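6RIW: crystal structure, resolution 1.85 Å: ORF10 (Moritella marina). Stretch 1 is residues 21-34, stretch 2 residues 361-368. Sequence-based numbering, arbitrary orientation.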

# COMPACT_ATOMS: atom_id res chain seq x y z
N GLN A 21 19.15 22.24 3.11
CA GLN A 21 18.88 22.73 1.76
C GLN A 21 17.39 23.04 1.57
O GLN A 21 17.02 24.08 1.02
CB GLN A 21 19.37 21.69 0.76
CG GLN A 21 19.15 21.96 -0.70
CD GLN A 21 19.65 20.78 -1.53
OE1 GLN A 21 19.84 19.68 -1.01
NE2 GLN A 21 19.89 21.01 -2.82
N PHE A 22 16.52 22.13 2.03
CA PHE A 22 15.08 22.35 1.96
C PHE A 22 14.68 23.60 2.74
O PHE A 22 13.90 24.42 2.25
CB PHE A 22 14.39 21.09 2.48
CG PHE A 22 12.92 21.25 2.85
CD1 PHE A 22 11.97 21.46 1.88
CD2 PHE A 22 12.51 21.07 4.15
CE1 PHE A 22 10.62 21.56 2.20
CE2 PHE A 22 11.16 21.16 4.50
CZ PHE A 22 10.22 21.40 3.51
N TRP A 23 15.22 23.75 3.94
CA TRP A 23 14.88 24.91 4.78
C TRP A 23 15.26 26.22 4.09
O TRP A 23 14.46 27.16 4.04
CB TRP A 23 15.58 24.79 6.13
CG TRP A 23 15.25 25.91 7.04
CD1 TRP A 23 16.07 26.95 7.40
CD2 TRP A 23 13.99 26.16 7.68
NE1 TRP A 23 15.40 27.80 8.25
CE2 TRP A 23 14.12 27.35 8.43
CE3 TRP A 23 12.76 25.49 7.70
CZ2 TRP A 23 13.08 27.87 9.19
CZ3 TRP A 23 11.72 26.01 8.46
CH2 TRP A 23 11.89 27.20 9.19
N GLN A 24 16.48 26.29 3.55
CA GLN A 24 16.90 27.51 2.85
C GLN A 24 15.99 27.80 1.67
O GLN A 24 15.65 28.96 1.40
CB GLN A 24 18.35 27.38 2.39
CG GLN A 24 18.96 28.69 1.92
CD GLN A 24 18.96 29.76 3.01
OE1 GLN A 24 19.20 29.48 4.19
NE2 GLN A 24 18.69 31.00 2.61
N GLN A 25 15.56 26.76 0.95
CA GLN A 25 14.65 26.99 -0.17
C GLN A 25 13.33 27.59 0.30
O GLN A 25 12.76 28.46 -0.37
CB GLN A 25 14.41 25.68 -0.92
CG GLN A 25 15.52 25.38 -1.91
CD GLN A 25 15.53 23.95 -2.37
OE1 GLN A 25 14.52 23.25 -2.30
NE2 GLN A 25 16.70 23.49 -2.82
N LEU A 26 12.81 27.12 1.44
CA LEU A 26 11.60 27.70 2.01
C LEU A 26 11.81 29.16 2.38
O LEU A 26 10.93 30.01 2.14
CB LEU A 26 11.16 26.91 3.25
CG LEU A 26 10.78 25.45 2.98
CD1 LEU A 26 10.21 24.83 4.24
CD2 LEU A 26 9.76 25.40 1.88
N LEU A 27 12.95 29.47 2.99
CA LEU A 27 13.23 30.85 3.40
C LEU A 27 13.31 31.78 2.21
O LEU A 27 12.98 32.97 2.32
CB LEU A 27 14.53 30.92 4.20
CG LEU A 27 14.63 30.11 5.50
CD1 LEU A 27 16.02 30.29 6.12
CD2 LEU A 27 13.55 30.55 6.46
N GLU A 28 13.75 31.26 1.06
CA GLU A 28 13.89 32.01 -0.18
C GLU A 28 12.66 31.93 -1.06
O GLU A 28 12.70 32.42 -2.20
CB GLU A 28 15.11 31.51 -0.97
CG GLU A 28 16.45 31.65 -0.26
CD GLU A 28 17.60 30.99 -1.03
OE1 GLU A 28 17.38 30.56 -2.18
OE2 GLU A 28 18.73 30.92 -0.49
N GLN A 29 11.58 31.29 -0.59
CA GLN A 29 10.33 31.16 -1.35
C GLN A 29 10.55 30.48 -2.70
O GLN A 29 9.93 30.83 -3.70
CB GLN A 29 9.66 32.52 -1.54
CG GLN A 29 9.42 33.25 -0.24
CD GLN A 29 8.50 34.44 -0.41
OE1 GLN A 29 7.53 34.39 -1.17
NE2 GLN A 29 8.81 35.53 0.30
N GLN A 30 11.42 29.47 -2.70
CA GLN A 30 11.73 28.75 -3.93
C GLN A 30 10.53 27.92 -4.40
O GLN A 30 9.93 27.19 -3.61
CB GLN A 30 12.93 27.83 -3.70
CG GLN A 30 13.70 27.49 -4.95
CD GLN A 30 14.55 28.64 -5.40
OE1 GLN A 30 15.19 29.31 -4.57
NE2 GLN A 30 14.56 28.91 -6.70
N ASP A 31 10.22 28.02 -5.68
CA ASP A 31 9.26 27.14 -6.33
C ASP A 31 10.03 25.95 -6.91
O ASP A 31 10.90 26.13 -7.77
CB ASP A 31 8.51 27.89 -7.43
CG ASP A 31 7.31 27.12 -7.98
OD1 ASP A 31 7.25 25.88 -7.85
OD2 ASP A 31 6.43 27.77 -8.57
N CYS A 32 9.72 24.75 -6.44
CA CYS A 32 10.42 23.53 -6.85
C CYS A 32 9.61 22.67 -7.82
O CYS A 32 10.03 21.54 -8.12
CB CYS A 32 10.79 22.71 -5.62
SG CYS A 32 11.76 23.66 -4.39
N ARG A 33 8.48 23.16 -8.32
CA ARG A 33 7.66 22.43 -9.27
C ARG A 33 8.22 22.61 -10.68
O ARG A 33 8.91 23.59 -10.97
CB ARG A 33 6.20 22.90 -9.19
CG ARG A 33 5.65 22.88 -7.74
CD ARG A 33 4.39 23.73 -7.56
NE ARG A 33 4.63 25.11 -7.97
CZ ARG A 33 3.69 25.93 -8.42
NH1 ARG A 33 2.42 25.53 -8.51
NH2 ARG A 33 4.01 27.17 -8.79
N SER A 34 7.93 21.64 -11.56
CA SER A 34 8.51 21.65 -12.91
C SER A 34 7.64 20.80 -13.84
O SER A 34 6.68 20.15 -13.41
CB SER A 34 9.95 21.15 -12.91
OG SER A 34 10.03 19.79 -12.52
N SER A 361 1.22 26.11 4.00
CA SER A 361 1.25 24.87 3.22
C SER A 361 2.50 24.79 2.34
O SER A 361 2.66 25.57 1.40
CB SER A 361 0.02 24.74 2.33
OG SER A 361 0.05 23.48 1.69
N VAL A 362 3.35 23.80 2.63
CA VAL A 362 4.52 23.51 1.80
C VAL A 362 4.14 22.86 0.48
O VAL A 362 5.00 22.68 -0.40
CB VAL A 362 5.48 22.62 2.61
CG1 VAL A 362 4.95 21.19 2.69
CG2 VAL A 362 6.90 22.64 2.03
N LYS A 363 2.87 22.48 0.29
CA LYS A 363 2.47 22.03 -1.04
C LYS A 363 2.61 23.15 -2.07
O LYS A 363 2.76 22.86 -3.27
CB LYS A 363 1.03 21.50 -0.99
CG LYS A 363 0.91 20.25 -0.08
CD LYS A 363 -0.41 19.55 -0.28
CE LYS A 363 -0.49 18.23 0.51
NZ LYS A 363 -0.43 18.44 1.97
N SER A 364 2.60 24.40 -1.62
CA SER A 364 2.80 25.52 -2.55
C SER A 364 4.17 25.44 -3.21
O SER A 364 4.30 25.70 -4.41
CB SER A 364 2.62 26.86 -1.82
OG SER A 364 3.60 27.08 -0.80
N ASN A 365 5.21 25.06 -2.44
CA ASN A 365 6.57 24.99 -2.99
C ASN A 365 6.80 23.73 -3.80
O ASN A 365 7.55 23.77 -4.79
CB ASN A 365 7.64 25.03 -1.89
CG ASN A 365 7.45 26.15 -0.90
OD1 ASN A 365 6.58 26.09 -0.04
ND2 ASN A 365 8.33 27.15 -0.97
N LEU A 366 6.23 22.60 -3.36
CA LEU A 366 6.67 21.28 -3.82
C LEU A 366 5.66 20.54 -4.67
O LEU A 366 6.04 19.57 -5.33
CB LEU A 366 7.01 20.37 -2.64
CG LEU A 366 8.03 20.85 -1.63
CD1 LEU A 366 8.22 19.79 -0.56
CD2 LEU A 366 9.31 21.13 -2.35
N GLY A 367 4.40 20.94 -4.63
CA GLY A 367 3.31 20.08 -5.08
C GLY A 367 2.86 19.14 -3.97
O GLY A 367 3.34 19.18 -2.83
N HIS A 368 1.92 18.28 -4.33
CA HIS A 368 1.33 17.32 -3.39
C HIS A 368 2.06 15.99 -3.57
O HIS A 368 1.87 15.30 -4.57
CB HIS A 368 -0.18 17.19 -3.65
CG HIS A 368 -0.89 16.20 -2.78
ND1 HIS A 368 -0.25 15.46 -1.81
CD2 HIS A 368 -2.20 15.86 -2.71
CE1 HIS A 368 -1.13 14.68 -1.20
NE2 HIS A 368 -2.32 14.91 -1.73
O HOH W 1 8.50 29.30 1.14

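Two segments of ORF10 more than 300 residues apart in sequence pack together and bury 426 Å² between them, counting both sides. The apolar centre lies where the helix that runs through residue 27 meets Val362 and Leu366. Phe22 and Leu26, one helical turn apart, set their CA-to-CB bonds sideways to the other stretch, yet their side chains end near it. Phe22, with chi1 in t, brings CZ to 3.8 Å from Val362 CG2, which sits at the ring edge, near its plane; Phe22 CE1 lies 4.1 Å from Leu366 CD1. Leu26, in the common m,t rotamer, places CD2 4.0 Å from Val362 CG2. Val362 points toward the helix, and its short branched side chain fills the space before both residues. Leu366 starts away from the contact, but its longer side chain returns to it: besides meeting the ring, its CD2 lies 3.9 Å from Cys32 CB. Cys32 sets its CA-to-CB bond toward stretch 2, and its backbone comes close as well.

Asn365, with 99 Å² covered by stretch 1, the largest share of any residue here, joins this apolar patch to the polar contacts. Its ND2 lies 3.6 Å from Leu26 CD2 and donates to Gln30 O at 3.1 Å. The same nitrogen donates to a water, 3.0 Å from Asn365 ND2 to the water oxygen, and that water donates to Leu26 O at 2.7 Å. An amide suits this buried position because its NH2 group can serve two acceptors, here the loop carbonyl and the water. The backbone of Asn365 adds a second direct bond, from Cys32 N to Asn365 O at 2.9 Å. The loop follows the Schellman motif that ends the first helix: Gln29 turns with positive phi, and Gln30 N bonds back to Gln25 O at 2.9 Å.

At the polar edge, Arg33 lays its aliphatic part along the end of the second helix, with CG 3.6 Å from Asn365 O and 3.9 Å from Gly367 N. Its guanidinium presents one face to Ser364 O, 3.6 Å from Arg33 NE, while its in-plane donors turn to Asp31: NE to Asp31 OD1 at 2.7 Å and NH2 to Asp31 OD2 at 2.5 Å, a two-pronged salt bridge. Arg33 N also donates to Asp31 OD1, at 3.0 Å, so this one carboxylate oxygen takes both a backbone and a side-chain donor of Arg33. Gly367 leaves the helix with positive phi; at its backbone angles a CB would be jammed against the preceding carbonyl oxygen, so glycine fits.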